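Putative type VI secretion protein (Escherichia coli, PDB 6SKI) probably acts as a phospholipase effector of the type VI secretion system, an alpha/beta-hydrolase-like toxin loaded onto the TTR domain of the VgrG spike. Local coordinates at residues Phe42-Gly47 with Lys125-Gly130; Gln190-Gly195 with Glu237-Gly242; Lys278-Thr283 with Leu421-Asp426; Trp416-Leu421 with Thr443-Pro448; Ile452-Lys457 with Glu476-Ile481. All blocks are in the same frame, centred on the assembly; numbering follows the deposited sequence.

Contact 1: residues Phe42-Gly47 with Lys125-Gly130; sequences FFDGTG and KTYISG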
# COMPACT_ATOMS: atom_id res chain seq x y z
N PHE A 42 -5.59 6.37 3.86
CA PHE A 42 -5.22 4.97 3.98
C PHE A 42 -4.92 4.45 2.58
O PHE A 42 -5.84 4.15 1.82
CB PHE A 42 -6.33 4.17 4.65
CG PHE A 42 -6.50 4.48 6.10
CD1 PHE A 42 -7.47 5.36 6.52
CD2 PHE A 42 -5.70 3.88 7.05
CE1 PHE A 42 -7.63 5.65 7.85
CE2 PHE A 42 -5.86 4.16 8.38
CZ PHE A 42 -6.82 5.05 8.78
N PHE A 43 -3.64 4.32 2.27
CA PHE A 43 -3.17 3.85 0.97
C PHE A 43 -2.88 2.37 1.12
O PHE A 43 -1.91 1.99 1.78
CB PHE A 43 -1.92 4.59 0.53
CG PHE A 43 -2.13 6.00 0.11
CD1 PHE A 43 -2.53 6.31 -1.17
CD2 PHE A 43 -1.87 7.03 0.99
CE1 PHE A 43 -2.70 7.61 -1.56
CE2 PHE A 43 -2.03 8.33 0.60
CZ PHE A 43 -2.45 8.62 -0.67
N ASP A 44 -3.68 1.53 0.49
CA ASP A 44 -3.47 0.10 0.65
C ASP A 44 -2.49 -0.42 -0.39
O ASP A 44 -2.18 0.25 -1.38
CB ASP A 44 -4.81 -0.64 0.55
CG ASP A 44 -4.81 -1.93 1.32
OD1 ASP A 44 -3.73 -2.38 1.74
OD2 ASP A 44 -5.91 -2.49 1.52
N GLY A 45 -1.99 -1.62 -0.15
CA GLY A 45 -1.34 -2.40 -1.17
C GLY A 45 -2.35 -3.29 -1.85
O GLY A 45 -3.50 -2.90 -2.07
N THR A 46 -1.94 -4.51 -2.18
CA THR A 46 -2.96 -5.47 -2.51
C THR A 46 -3.69 -5.88 -1.24
O THR A 46 -3.12 -5.91 -0.14
CB THR A 46 -2.36 -6.69 -3.21
OG1 THR A 46 -1.34 -6.25 -4.12
CG2 THR A 46 -3.42 -7.43 -4.00
N GLY A 47 -4.97 -6.19 -1.38
CA GLY A 47 -5.76 -6.56 -0.22
C GLY A 47 -6.50 -7.85 -0.45
O GLY A 47 -5.90 -8.85 -0.85
N LYS A 125 -12.10 9.54 7.58
CA LYS A 125 -11.15 8.58 7.04
C LYS A 125 -11.44 8.30 5.58
O LYS A 125 -12.56 8.47 5.10
CB LYS A 125 -11.15 7.28 7.85
CG LYS A 125 -12.47 6.57 7.97
CD LYS A 125 -12.42 5.59 9.12
CE LYS A 125 -13.57 4.62 9.10
NZ LYS A 125 -13.73 3.98 10.43
N THR A 126 -10.40 7.87 4.88
CA THR A 126 -10.42 7.66 3.45
C THR A 126 -9.61 6.42 3.12
O THR A 126 -8.56 6.19 3.72
CB THR A 126 -9.85 8.86 2.71
OG1 THR A 126 -10.43 10.07 3.22
CG2 THR A 126 -10.13 8.76 1.26
N TYR A 127 -10.10 5.63 2.17
CA TYR A 127 -9.44 4.39 1.78
C TYR A 127 -9.12 4.44 0.30
O TYR A 127 -10.02 4.60 -0.53
CB TYR A 127 -10.31 3.18 2.11
CG TYR A 127 -9.67 1.86 1.74
CD1 TYR A 127 -8.78 1.24 2.61
CD2 TYR A 127 -9.95 1.24 0.54
CE1 TYR A 127 -8.19 0.04 2.28
CE2 TYR A 127 -9.36 0.05 0.20
CZ TYR A 127 -8.48 -0.55 1.07
OH TYR A 127 -7.90 -1.75 0.74
N ILE A 128 -7.85 4.28 -0.04
CA ILE A 128 -7.39 4.18 -1.41
C ILE A 128 -6.84 2.78 -1.63
O ILE A 128 -6.07 2.28 -0.80
CB ILE A 128 -6.33 5.25 -1.74
CG1 ILE A 128 -6.88 6.65 -1.46
CG2 ILE A 128 -5.89 5.16 -3.18
CD1 ILE A 128 -6.43 7.23 -0.14
N SER A 129 -7.23 2.15 -2.73
CA SER A 129 -6.85 0.78 -2.99
C SER A 129 -5.41 0.71 -3.50
O SER A 129 -4.73 1.73 -3.66
CB SER A 129 -7.81 0.13 -3.98
OG SER A 129 -7.87 0.87 -5.18
N GLY A 130 -4.93 -0.50 -3.75
CA GLY A 130 -3.58 -0.68 -4.21
C GLY A 130 -3.44 -0.47 -5.71
O GLY A 130 -4.41 -0.47 -6.46
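Two neighbouring parallel strands of the central sheet, 22-43 and 121-128, meet here at their C-terminal ends. Phe42 pairs with Tyr127 and Phe43 with Ile128. Phe42 O takes the N-H of Ile128 almost along its C=O axis (2.7 Å between Ile128 N and Phe42 O), and Asp44 N continues the ladder to Ile128 O at 2.8 Å. The bond from Phe42 N to Thr126 O is bent and weak. Phe43 and Ile128 share one face of the sheet and lie side by side, the CD1 methyl of Ile128 sitting over a face of the Phe43 ring in a CH-pi contact 4.2 Å from the ring centroid. These bulky apolar residues suit a face packed against helices 156-178 and 198-211. On the other face, Phe42 turns its ring edge to Lys125 CB, 3.9 Å from Phe42 CE1. Past the strand ends, Gly130 CA lies 3.1 Å from Gly45 O in a CA-H...O contact. Asp44 holds CG anti to its backbone N (chi1 -152°); its carboxylate crosses the Tyr127 side chain obliquely and is bonded through OD1 to Ser100 OG. Backbone pairing and this tethered carboxylate probably help to hold the start of the loop, a region that often contributes to the oxyanion hole in alpha/beta hydrolases.

Contact 2: residues Gln190-Gly195 with Glu237-Gly242; sequences QFDVFG and EVRFLG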
# COMPACT_ATOMS: atom_id res chain seq x y z
N GLN A 190 -5.80 18.36 9.24
CA GLN A 190 -4.69 17.46 9.47
C GLN A 190 -4.87 16.19 8.64
O GLN A 190 -5.96 15.88 8.16
CB GLN A 190 -4.58 17.10 10.95
CG GLN A 190 -3.69 18.01 11.76
CD GLN A 190 -3.81 17.75 13.24
OE1 GLN A 190 -4.75 17.10 13.69
NE2 GLN A 190 -2.86 18.25 14.00
N PHE A 191 -3.77 15.46 8.47
CA PHE A 191 -3.78 14.20 7.73
C PHE A 191 -3.07 13.13 8.54
O PHE A 191 -1.99 13.38 9.08
CB PHE A 191 -3.10 14.35 6.37
CG PHE A 191 -3.88 15.17 5.39
CD1 PHE A 191 -5.06 14.69 4.84
CD2 PHE A 191 -3.43 16.41 4.99
CE1 PHE A 191 -5.76 15.44 3.94
CE2 PHE A 191 -4.13 17.16 4.09
CZ PHE A 191 -5.31 16.67 3.56
N ASP A 192 -3.68 11.95 8.63
CA ASP A 192 -3.02 10.75 9.12
C ASP A 192 -2.90 9.80 7.94
O ASP A 192 -3.88 9.18 7.53
CB ASP A 192 -3.80 10.10 10.26
CG ASP A 192 -3.82 10.94 11.50
OD1 ASP A 192 -2.75 11.46 11.88
OD2 ASP A 192 -4.90 11.07 12.11
N VAL A 193 -1.70 9.71 7.38
CA VAL A 193 -1.47 8.95 6.16
C VAL A 193 -0.91 7.59 6.53
O VAL A 193 0.09 7.49 7.25
CB VAL A 193 -0.53 9.71 5.21
CG1 VAL A 193 -0.70 9.20 3.80
CG2 VAL A 193 -0.81 11.19 5.28
N PHE A 194 -1.56 6.54 6.05
CA PHE A 194 -1.16 5.16 6.31
C PHE A 194 -1.02 4.44 4.98
O PHE A 194 -1.85 4.62 4.08
CB PHE A 194 -2.19 4.44 7.18
CG PHE A 194 -2.30 5.00 8.56
CD1 PHE A 194 -3.17 6.04 8.83
CD2 PHE A 194 -1.56 4.47 9.59
CE1 PHE A 194 -3.28 6.54 10.10
CE2 PHE A 194 -1.67 4.97 10.86
CZ PHE A 194 -2.53 6.01 11.12
N GLY A 195 0.03 3.64 4.84
CA GLY A 195 0.25 2.91 3.61
C GLY A 195 0.84 1.54 3.86
O GLY A 195 1.53 1.32 4.85
N GLU A 237 -1.89 19.77 6.92
CA GLU A 237 -0.69 19.34 7.60
C GLU A 237 -0.82 17.85 7.89
O GLU A 237 -1.92 17.33 8.03
CB GLU A 237 -0.48 20.14 8.89
CG GLU A 237 0.66 19.68 9.77
CD GLU A 237 1.02 20.70 10.83
OE1 GLU A 237 0.38 21.77 10.86
OE2 GLU A 237 1.94 20.44 11.63
N VAL A 238 0.31 17.15 7.95
CA VAL A 238 0.33 15.72 8.24
C VAL A 238 0.69 15.54 9.71
O VAL A 238 1.74 16.02 10.16
CB VAL A 238 1.31 14.97 7.33
CG1 VAL A 238 1.33 13.50 7.70
CG2 VAL A 238 0.91 15.13 5.88
N ARG A 239 -0.17 14.84 10.45
CA ARG A 239 0.09 14.58 11.86
C ARG A 239 0.92 13.31 12.04
O ARG A 239 1.99 13.34 12.66
CB ARG A 239 -1.22 14.47 12.63
CG ARG A 239 -1.05 14.45 14.13
CD ARG A 239 -2.37 14.34 14.86
NE ARG A 239 -3.25 13.35 14.26
CZ ARG A 239 -4.47 13.08 14.72
NH1 ARG A 239 -4.93 13.71 15.78
NH2 ARG A 239 -5.21 12.16 14.12
N PHE A 240 0.44 12.19 11.51
CA PHE A 240 1.12 10.91 11.65
C PHE A 240 1.27 10.25 10.29
O PHE A 240 0.30 10.18 9.52
CB PHE A 240 0.36 9.97 12.59
CG PHE A 240 1.03 8.64 12.77
CD1 PHE A 240 2.21 8.53 13.47
CD2 PHE A 240 0.47 7.49 12.24
CE1 PHE A 240 2.82 7.31 13.63
CE2 PHE A 240 1.08 6.27 12.40
CZ PHE A 240 2.26 6.18 13.09
N LEU A 241 2.47 9.78 9.99
CA LEU A 241 2.76 9.00 8.80
C LEU A 241 3.06 7.57 9.23
O LEU A 241 4.08 7.31 9.87
CB LEU A 241 3.93 9.60 8.02
CG LEU A 241 4.19 9.08 6.61
CD1 LEU A 241 2.98 9.26 5.74
CD2 LEU A 241 5.39 9.79 6.01
N GLY A 242 2.17 6.65 8.88
CA GLY A 242 2.36 5.26 9.25
C GLY A 242 2.64 4.38 8.05
O GLY A 242 1.77 4.19 7.20
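Asp192 holds CG beside its backbone N (chi1 -67°), while Arg239 starts with CG anti to its own N and bends at chi3 (45°), which turns its guanidinium side-on to the carboxylate. The two flat groups are nearly coplanar. Arg239 NE reaches Asp192 OD1 at 3.1 Å and NH2 reaches OD2, each carboxylate oxygen accepting through its syn lone pair, so this salt bridge holds the carboxylate against rotation. Asp192 OD2 is bonded to Tyr109 OH as well. Arg239 is the extra residue of a beta bulge: Phe191 pairs with Val238 but Val193 with Leu241, and a helical psi of -56° at Arg239 absorbs the difference. The strands, 184-195 and 237-243, are parallel neighbours in the alpha/beta-hydrolase sheet, and the former runs into a Gly-X-Ser-X-Gly sequence consistent with a nucleophile elbow. Beyond the bulge the ladder is regular, with Gly242 N 2.8 Å from Val193 O. Phe194 and Phe240 share a face and touch obliquely, Phe194 CE2 lying 3.4 Å from Phe240 CE2. The Phe194 ring also comes close to Gly242 CA, where a CB would collide with Phe194 CD2. On the opposite face, branched Val193 sets CB 3.6 Å from Leu241 CD1, and its CG2 meets Val238 CG1, beside helix 198-211.

Contact 3: residues Lys278-Thr283 with Leu421-Asp426; sequences KVFQIT and LRVMLD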
# COMPACT_ATOMS: atom_id res chain seq x y z
N LYS A 278 4.79 13.13 13.56
CA LYS A 278 5.31 11.83 13.95
C LYS A 278 5.28 10.91 12.74
O LYS A 278 4.29 10.87 12.00
CB LYS A 278 4.50 11.21 15.09
CG LYS A 278 4.47 12.05 16.36
CD LYS A 278 5.84 12.17 16.98
CE LYS A 278 5.75 12.44 18.47
NZ LYS A 278 4.65 11.65 19.09
N VAL A 279 6.37 10.18 12.53
CA VAL A 279 6.47 9.19 11.46
C VAL A 279 6.94 7.88 12.07
O VAL A 279 7.86 7.88 12.89
CB VAL A 279 7.44 9.65 10.34
CG1 VAL A 279 7.54 8.60 9.26
CG2 VAL A 279 6.99 10.97 9.76
N PHE A 280 6.30 6.78 11.68
CA PHE A 280 6.69 5.46 12.15
C PHE A 280 6.62 4.48 10.99
O PHE A 280 5.61 4.43 10.28
CB PHE A 280 5.78 4.99 13.28
CG PHE A 280 6.21 3.69 13.90
CD1 PHE A 280 7.37 3.61 14.63
CD2 PHE A 280 5.45 2.55 13.74
CE1 PHE A 280 7.77 2.42 15.19
CE2 PHE A 280 5.84 1.36 14.30
CZ PHE A 280 7.00 1.30 15.03
N GLN A 281 7.68 3.70 10.81
CA GLN A 281 7.68 2.61 9.85
C GLN A 281 8.00 1.30 10.55
O GLN A 281 8.89 1.24 11.41
CB GLN A 281 8.69 2.82 8.73
CG GLN A 281 8.44 1.90 7.56
CD GLN A 281 9.34 2.16 6.38
OE1 GLN A 281 10.50 2.50 6.54
NE2 GLN A 281 8.80 1.98 5.19
N ILE A 282 7.27 0.26 10.19
CA ILE A 282 7.63 -1.11 10.50
C ILE A 282 8.31 -1.69 9.27
O ILE A 282 8.01 -1.28 8.15
CB ILE A 282 6.42 -1.94 10.94
CG1 ILE A 282 5.56 -1.15 11.92
CG2 ILE A 282 6.87 -3.22 11.60
CD1 ILE A 282 4.32 -1.86 12.37
N THR A 283 9.26 -2.59 9.48
CA THR A 283 10.05 -3.15 8.39
C THR A 283 10.07 -4.66 8.53
O THR A 283 10.15 -5.19 9.64
CB THR A 283 11.47 -2.56 8.41
OG1 THR A 283 11.46 -1.28 7.77
CG2 THR A 283 12.47 -3.47 7.71
N LEU A 421 -0.04 -4.83 13.33
CA LEU A 421 -1.15 -3.90 13.46
C LEU A 421 -1.14 -3.22 14.82
O LEU A 421 -1.34 -2.01 14.93
CB LEU A 421 -2.46 -4.64 13.26
CG LEU A 421 -3.72 -3.79 13.21
CD1 LEU A 421 -3.67 -2.81 12.06
CD2 LEU A 421 -4.92 -4.69 13.11
N ARG A 422 -0.94 -4.00 15.89
CA ARG A 422 -0.97 -3.43 17.23
C ARG A 422 0.21 -2.50 17.45
O ARG A 422 0.09 -1.48 18.15
CB ARG A 422 -1.00 -4.55 18.26
CG ARG A 422 -2.34 -5.23 18.32
CD ARG A 422 -2.28 -6.61 18.90
NE ARG A 422 -3.46 -7.37 18.52
CZ ARG A 422 -4.54 -7.49 19.27
NH1 ARG A 422 -4.60 -6.90 20.46
NH2 ARG A 422 -5.57 -8.21 18.85
N VAL A 423 1.36 -2.81 16.85
CA VAL A 423 2.50 -1.90 16.95
C VAL A 423 2.20 -0.58 16.25
O VAL A 423 2.47 0.51 16.78
CB VAL A 423 3.77 -2.56 16.40
CG1 VAL A 423 4.96 -1.64 16.60
CG2 VAL A 423 4.02 -3.87 17.10
N MET A 424 1.63 -0.64 15.04
CA MET A 424 1.27 0.59 14.35
C MET A 424 0.18 1.36 15.09
O MET A 424 0.18 2.59 15.10
CB MET A 424 0.84 0.29 12.91
CG MET A 424 0.72 1.54 12.05
SD MET A 424 2.24 2.49 11.85
CE MET A 424 3.23 1.36 10.88
N LEU A 425 -0.76 0.64 15.72
CA LEU A 425 -1.79 1.30 16.51
C LEU A 425 -1.18 2.03 17.69
O LEU A 425 -1.58 3.15 18.01
CB LEU A 425 -2.82 0.29 16.99
CG LEU A 425 -3.82 -0.28 15.99
CD1 LEU A 425 -4.42 -1.56 16.53
CD2 LEU A 425 -4.91 0.73 15.72
N ASP A 426 -0.19 1.41 18.35
CA ASP A 426 0.47 2.07 19.46
C ASP A 426 1.20 3.32 19.00
O ASP A 426 1.12 4.37 19.65
CB ASP A 426 1.44 1.10 20.14
CG ASP A 426 2.02 1.65 21.42
OD1 ASP A 426 1.28 2.32 22.17
OD2 ASP A 426 3.21 1.41 21.68
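Helix 416-431 lies on one face of the central sheet, and this buried apolar interface joins it to strand 278-284, which runs nearly antiparallel to it. Phe280 and Ile282, two residues apart on the strand, both point at the helix and receive Val423 and Met424. The Met424 chain leaves with CG anti to the backbone N, then bends at chi2 (61°) and chi3 (68°), so that its end folds back toward the strand. Its sulfur comes to the edge of the Phe280 ring, in the ring plane, with SD 3.7 Å from Phe280 CD2: a Met-aromatic contact. The terminal methyl CE rests on Ile282 CG1 at 3.6 Å. Val423 fills the neighbouring place, its CG1 3.9 Å from Phe280 CE2 and its CB 4.1 Å from Ile282 CD1. The flexible thioether of Met424 can fit between the flat Phe280 ring and the branched Ile282. Phe280 has a second neighbour in Arg466, a cation-pi partner. The axes of the two short segments, 9.3 Å apart, and the interlocked apolar side chains are those of helix-on-sheet layering in an alpha/beta hydrolase.

Contact 4: residues Trp416-Leu421 with Thr443-Pro448; sequences WANVCL and TELQLP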
# COMPACT_ATOMS: atom_id res chain seq x y z
N TRP A 416 0.77 -12.83 12.73
CA TRP A 416 1.81 -11.87 13.06
C TRP A 416 1.54 -10.49 12.48
O TRP A 416 2.07 -9.49 12.99
CB TRP A 416 3.17 -12.39 12.58
CG TRP A 416 4.31 -11.54 13.02
CD1 TRP A 416 5.05 -10.71 12.24
CD2 TRP A 416 4.83 -11.43 14.34
NE1 TRP A 416 6.01 -10.09 13.00
CE2 TRP A 416 5.89 -10.52 14.30
CE3 TRP A 416 4.50 -12.02 15.57
CZ2 TRP A 416 6.63 -10.17 15.43
CZ3 TRP A 416 5.23 -11.68 16.68
CH2 TRP A 416 6.28 -10.77 16.61
N ALA A 417 0.68 -10.40 11.48
CA ALA A 417 0.25 -9.11 11.00
C ALA A 417 -0.70 -8.43 11.96
O ALA A 417 -0.80 -7.20 11.94
CB ALA A 417 -0.42 -9.25 9.63
N ASN A 418 -1.33 -9.18 12.86
CA ASN A 418 -2.09 -8.56 13.94
C ASN A 418 -1.15 -7.93 14.96
O ASN A 418 -1.45 -6.86 15.51
CB ASN A 418 -2.99 -9.60 14.60
CG ASN A 418 -4.03 -10.14 13.66
OD1 ASN A 418 -4.42 -9.48 12.70
ND2 ASN A 418 -4.49 -11.36 13.92
N VAL A 419 -0.01 -8.56 15.22
CA VAL A 419 1.00 -7.96 16.08
C VAL A 419 1.54 -6.68 15.45
O VAL A 419 1.69 -5.65 16.12
CB VAL A 419 2.13 -8.97 16.35
CG1 VAL A 419 3.22 -8.33 17.20
CG2 VAL A 419 1.59 -10.21 17.02
N CYS A 420 1.82 -6.72 14.15
CA CYS A 420 2.30 -5.52 13.47
C CYS A 420 1.23 -4.43 13.46
O CYS A 420 1.55 -3.24 13.60
CB CYS A 420 2.72 -5.87 12.05
SG CYS A 420 4.10 -7.03 12.00
N LEU A 421 -0.04 -4.83 13.33
CA LEU A 421 -1.15 -3.90 13.46
C LEU A 421 -1.14 -3.22 14.82
O LEU A 421 -1.34 -2.01 14.93
CB LEU A 421 -2.46 -4.64 13.26
CG LEU A 421 -3.72 -3.79 13.21
CD1 LEU A 421 -3.67 -2.81 12.06
CD2 LEU A 421 -4.92 -4.69 13.11
N THR A 443 -12.63 -10.90 15.86
CA THR A 443 -11.93 -12.17 16.01
C THR A 443 -10.87 -12.38 14.95
O THR A 443 -10.03 -13.27 15.10
CB THR A 443 -12.93 -13.33 15.98
OG1 THR A 443 -13.47 -13.46 14.66
CG2 THR A 443 -14.07 -13.08 16.96
N GLU A 444 -10.89 -11.58 13.89
CA GLU A 444 -9.82 -11.59 12.91
C GLU A 444 -8.58 -10.87 13.42
O GLU A 444 -7.51 -10.99 12.81
CB GLU A 444 -10.28 -10.93 11.61
CG GLU A 444 -11.03 -11.85 10.68
CD GLU A 444 -12.26 -11.20 10.09
OE1 GLU A 444 -12.81 -10.27 10.73
OE2 GLU A 444 -12.68 -11.61 8.99
N LEU A 445 -8.69 -10.14 14.53
CA LEU A 445 -7.60 -9.37 15.09
C LEU A 445 -7.14 -9.91 16.43
O LEU A 445 -6.26 -9.31 17.06
CB LEU A 445 -8.01 -7.91 15.22
CG LEU A 445 -8.21 -7.18 13.90
CD1 LEU A 445 -8.28 -5.68 14.11
CD2 LEU A 445 -7.11 -7.54 12.92
N GLN A 446 -7.69 -11.03 16.88
CA GLN A 446 -7.33 -11.61 18.16
C GLN A 446 -6.08 -12.46 18.00
O GLN A 446 -5.94 -13.22 17.04
CB GLN A 446 -8.47 -12.46 18.72
CG GLN A 446 -9.72 -11.67 19.05
CD GLN A 446 -9.42 -10.43 19.88
OE1 GLN A 446 -8.82 -10.52 20.95
NE2 GLN A 446 -9.84 -9.27 19.38
N LEU A 447 -5.18 -12.32 18.96
CA LEU A 447 -3.86 -12.93 18.96
C LEU A 447 -3.89 -14.27 19.68
O LEU A 447 -4.53 -14.39 20.73
CB LEU A 447 -2.85 -12.01 19.63
CG LEU A 447 -2.39 -10.88 18.72
CD1 LEU A 447 -1.33 -10.08 19.41
CD2 LEU A 447 -1.85 -11.46 17.43
N PRO A 448 -3.22 -15.28 19.13
CA PRO A 448 -3.07 -16.54 19.87
C PRO A 448 -2.29 -16.30 21.15
O PRO A 448 -1.52 -15.35 21.27
CB PRO A 448 -2.29 -17.42 18.89
CG PRO A 448 -2.56 -16.84 17.56
CD PRO A 448 -2.65 -15.37 17.78
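The connection between helices 416-431 and 452-466 folds back over the first turns of the earlier helix, and the irregular segment 443-448 lies along it there. Asn418 faces this segment with CG beside its backbone N (chi1 -64°). Its ND2 gives a weak, bent hydrogen bond to the backbone carbonyl of the loop, 3.2 Å from Glu444 O, and its CB touches Leu447 CD2 at 3.6 Å. A short amide suits the place, since it can meet a peptide oxygen while its aliphatic part packs against leucine. Two leucines of the loop pack around Asn418. Leu445 sends both methyls to Leu421, with Leu445 CD2 3.6 Å from Leu421 CD2 and the side chains crossing at about a right angle. The same CD2 methyl of Leu447 that touches Asn418 also meets Val419 CG2, at 3.7 Å, again with the side chains crossed. Val419 and Leu447 both also touch Ala455 of helix 452-466, whose small side chain permits close approach. The loop thus packs back on the first helix through two leucines, as in a helix-loop-helix connection.

Contact 5: residues Ile452-Lys457 with Glu476-Ile481; sequences IFLADK and EEELYI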
# COMPACT_ATOMS: atom_id res chain seq x y z
N ILE A 452 0.76 -13.66 22.41
CA ILE A 452 0.29 -12.52 23.20
C ILE A 452 1.47 -11.78 23.82
O ILE A 452 1.70 -10.60 23.53
CB ILE A 452 -0.72 -12.98 24.27
CG1 ILE A 452 -2.12 -13.06 23.67
CG2 ILE A 452 -0.74 -12.01 25.44
CD1 ILE A 452 -3.10 -13.83 24.51
N PHE A 453 2.27 -12.47 24.63
CA PHE A 453 3.38 -11.81 25.30
C PHE A 453 4.37 -11.25 24.28
O PHE A 453 4.84 -10.12 24.42
CB PHE A 453 4.07 -12.77 26.27
CG PHE A 453 5.51 -12.44 26.54
CD1 PHE A 453 5.85 -11.53 27.53
CD2 PHE A 453 6.53 -13.06 25.84
CE1 PHE A 453 7.18 -11.23 27.80
CE2 PHE A 453 7.86 -12.76 26.10
CZ PHE A 453 8.18 -11.85 27.08
N LEU A 454 4.65 -12.01 23.22
CA LEU A 454 5.53 -11.53 22.18
C LEU A 454 5.02 -10.23 21.59
O LEU A 454 5.81 -9.30 21.36
CB LEU A 454 5.68 -12.57 21.08
CG LEU A 454 6.43 -13.83 21.47
CD1 LEU A 454 6.43 -14.84 20.34
CD2 LEU A 454 7.84 -13.46 21.86
N ALA A 455 3.71 -10.11 21.40
CA ALA A 455 3.17 -8.86 20.87
C ALA A 455 3.51 -7.72 21.80
O ALA A 455 3.98 -6.67 21.35
CB ALA A 455 1.66 -8.97 20.69
N ASP A 456 3.34 -7.92 23.11
CA ASP A 456 3.73 -6.91 24.07
C ASP A 456 5.18 -6.51 23.85
O ASP A 456 5.49 -5.32 23.70
CB ASP A 456 3.52 -7.42 25.49
CG ASP A 456 2.07 -7.49 25.87
OD1 ASP A 456 1.21 -7.15 25.03
OD2 ASP A 456 1.77 -7.90 27.02
N LYS A 457 6.06 -7.50 23.72
CA LYS A 457 7.47 -7.19 23.49
C LYS A 457 7.62 -6.37 22.22
O LYS A 457 8.29 -5.33 22.22
CB LYS A 457 8.29 -8.47 23.42
CG LYS A 457 9.77 -8.23 23.22
CD LYS A 457 10.59 -9.39 23.74
CE LYS A 457 12.05 -9.23 23.37
NZ LYS A 457 12.82 -10.47 23.62
N GLU A 476 16.18 -16.05 20.45
CA GLU A 476 16.09 -17.05 19.39
C GLU A 476 14.92 -18.01 19.62
O GLU A 476 14.32 -18.50 18.67
CB GLU A 476 17.41 -17.81 19.26
CG GLU A 476 18.59 -16.87 19.14
CD GLU A 476 18.88 -16.49 17.70
OE1 GLU A 476 19.18 -15.31 17.45
OE2 GLU A 476 18.80 -17.38 16.82
N GLU A 477 14.59 -18.28 20.89
CA GLU A 477 13.37 -19.03 21.16
C GLU A 477 12.14 -18.25 20.72
O GLU A 477 11.23 -18.79 20.09
CB GLU A 477 13.27 -19.36 22.66
CG GLU A 477 14.53 -19.94 23.27
CD GLU A 477 15.57 -18.89 23.63
OE1 GLU A 477 16.05 -18.19 22.71
OE2 GLU A 477 15.89 -18.75 24.83
N GLU A 478 12.12 -16.96 21.05
CA GLU A 478 11.04 -16.10 20.61
C GLU A 478 11.03 -15.97 19.10
O GLU A 478 9.96 -15.94 18.48
CB GLU A 478 11.18 -14.73 21.26
CG GLU A 478 10.95 -14.75 22.76
CD GLU A 478 11.17 -13.40 23.40
OE1 GLU A 478 11.92 -12.59 22.82
OE2 GLU A 478 10.60 -13.15 24.48
N LEU A 479 12.20 -15.93 18.47
CA LEU A 479 12.27 -15.85 17.02
C LEU A 479 11.83 -17.14 16.35
O LEU A 479 11.31 -17.10 15.24
CB LEU A 479 13.68 -15.50 16.58
CG LEU A 479 14.03 -14.01 16.61
CD1 LEU A 479 15.38 -13.77 15.99
CD2 LEU A 479 12.96 -13.21 15.91
N TYR A 480 11.97 -18.28 17.03
CA TYR A 480 11.44 -19.55 16.55
C TYR A 480 9.91 -19.55 16.61
O TYR A 480 9.23 -19.88 15.62
CB TYR A 480 12.03 -20.68 17.39
CG TYR A 480 11.62 -22.08 17.02
CD1 TYR A 480 12.24 -22.75 15.98
CD2 TYR A 480 10.62 -22.74 17.72
CE1 TYR A 480 11.87 -24.03 15.65
CE2 TYR A 480 10.25 -24.02 17.39
CZ TYR A 480 10.88 -24.66 16.35
OH TYR A 480 10.51 -25.95 16.02
N ILE A 481 9.37 -19.17 17.76
CA ILE A 481 7.92 -19.07 17.90
C ILE A 481 7.35 -18.11 16.87
O ILE A 481 6.26 -18.33 16.33
CB ILE A 481 7.55 -18.65 19.34
CG1 ILE A 481 8.12 -19.66 20.34
CG2 ILE A 481 6.05 -18.53 19.48
CD1 ILE A 481 8.18 -19.13 21.75
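The Phe453 ring meets the second helix at its edge: OE2 of Glu478 lies near the ring plane, 3.2 Å from Phe453 CE2, with the carboxylate tilted 51° to the ring. The slightly positive C-H rim is the side of an aromatic that tolerates an acid oxygen. The other oxygen of the same carboxylate, OE1, forms a salt bridge through its syn lone pair with Lys457 NZ, modelled at 2.4 Å. Glu478 reaches them with an extended chain, CG anti to its carbonyl carbon, and Lys457 comes fully extended from one turn beyond Phe453. Lysine suits this span because its long chain carries the ammonium to the second helix, where it is also bonded to Ala473 O. Beside the salt bridge, Leu454 points at the second helix and splits its methyls: CD2 packs 3.5 Å from Glu478 CG, and CD1 lies 3.8 Å from Ile481 CG2. Glu478 OE1 additionally accepts the backbone N-H of Thr475, just ahead of helix 476-483, as the glutamate of a capping box would. The axes of the two segments stand 11.2 Å apart and cross at -115°. A leucine contact alongside a salt bridge suits two successive surface helices packed steeply across one another in a helix-loop-helix unit.

In the fold
From the N terminus, contact 1 closes the loop of residues 48-124 by pairing strands 22-43 and 121-128. Contact 2 follows in series, closing 196-236, and adjoins contact 1 because strands 22-43 and 184-195 are neighbours; Phe43 N lies 2.6 Å from Phe194 O. Strand 278-284 extends the same sheet beside contact 2, and contact 3 lays helix 416-431 on it, closing a long loop of 137 residues. Contact 4, closing 422-442, crosses contact 3 along the chain and shares Leu421 with it, so that one helix serves both sheet and linker. Contact 5 comes last, closing 458-475; it adjoins contact 4 where Leu447 and Val419 pack on Ala455, and carries the packing out to the surface helices.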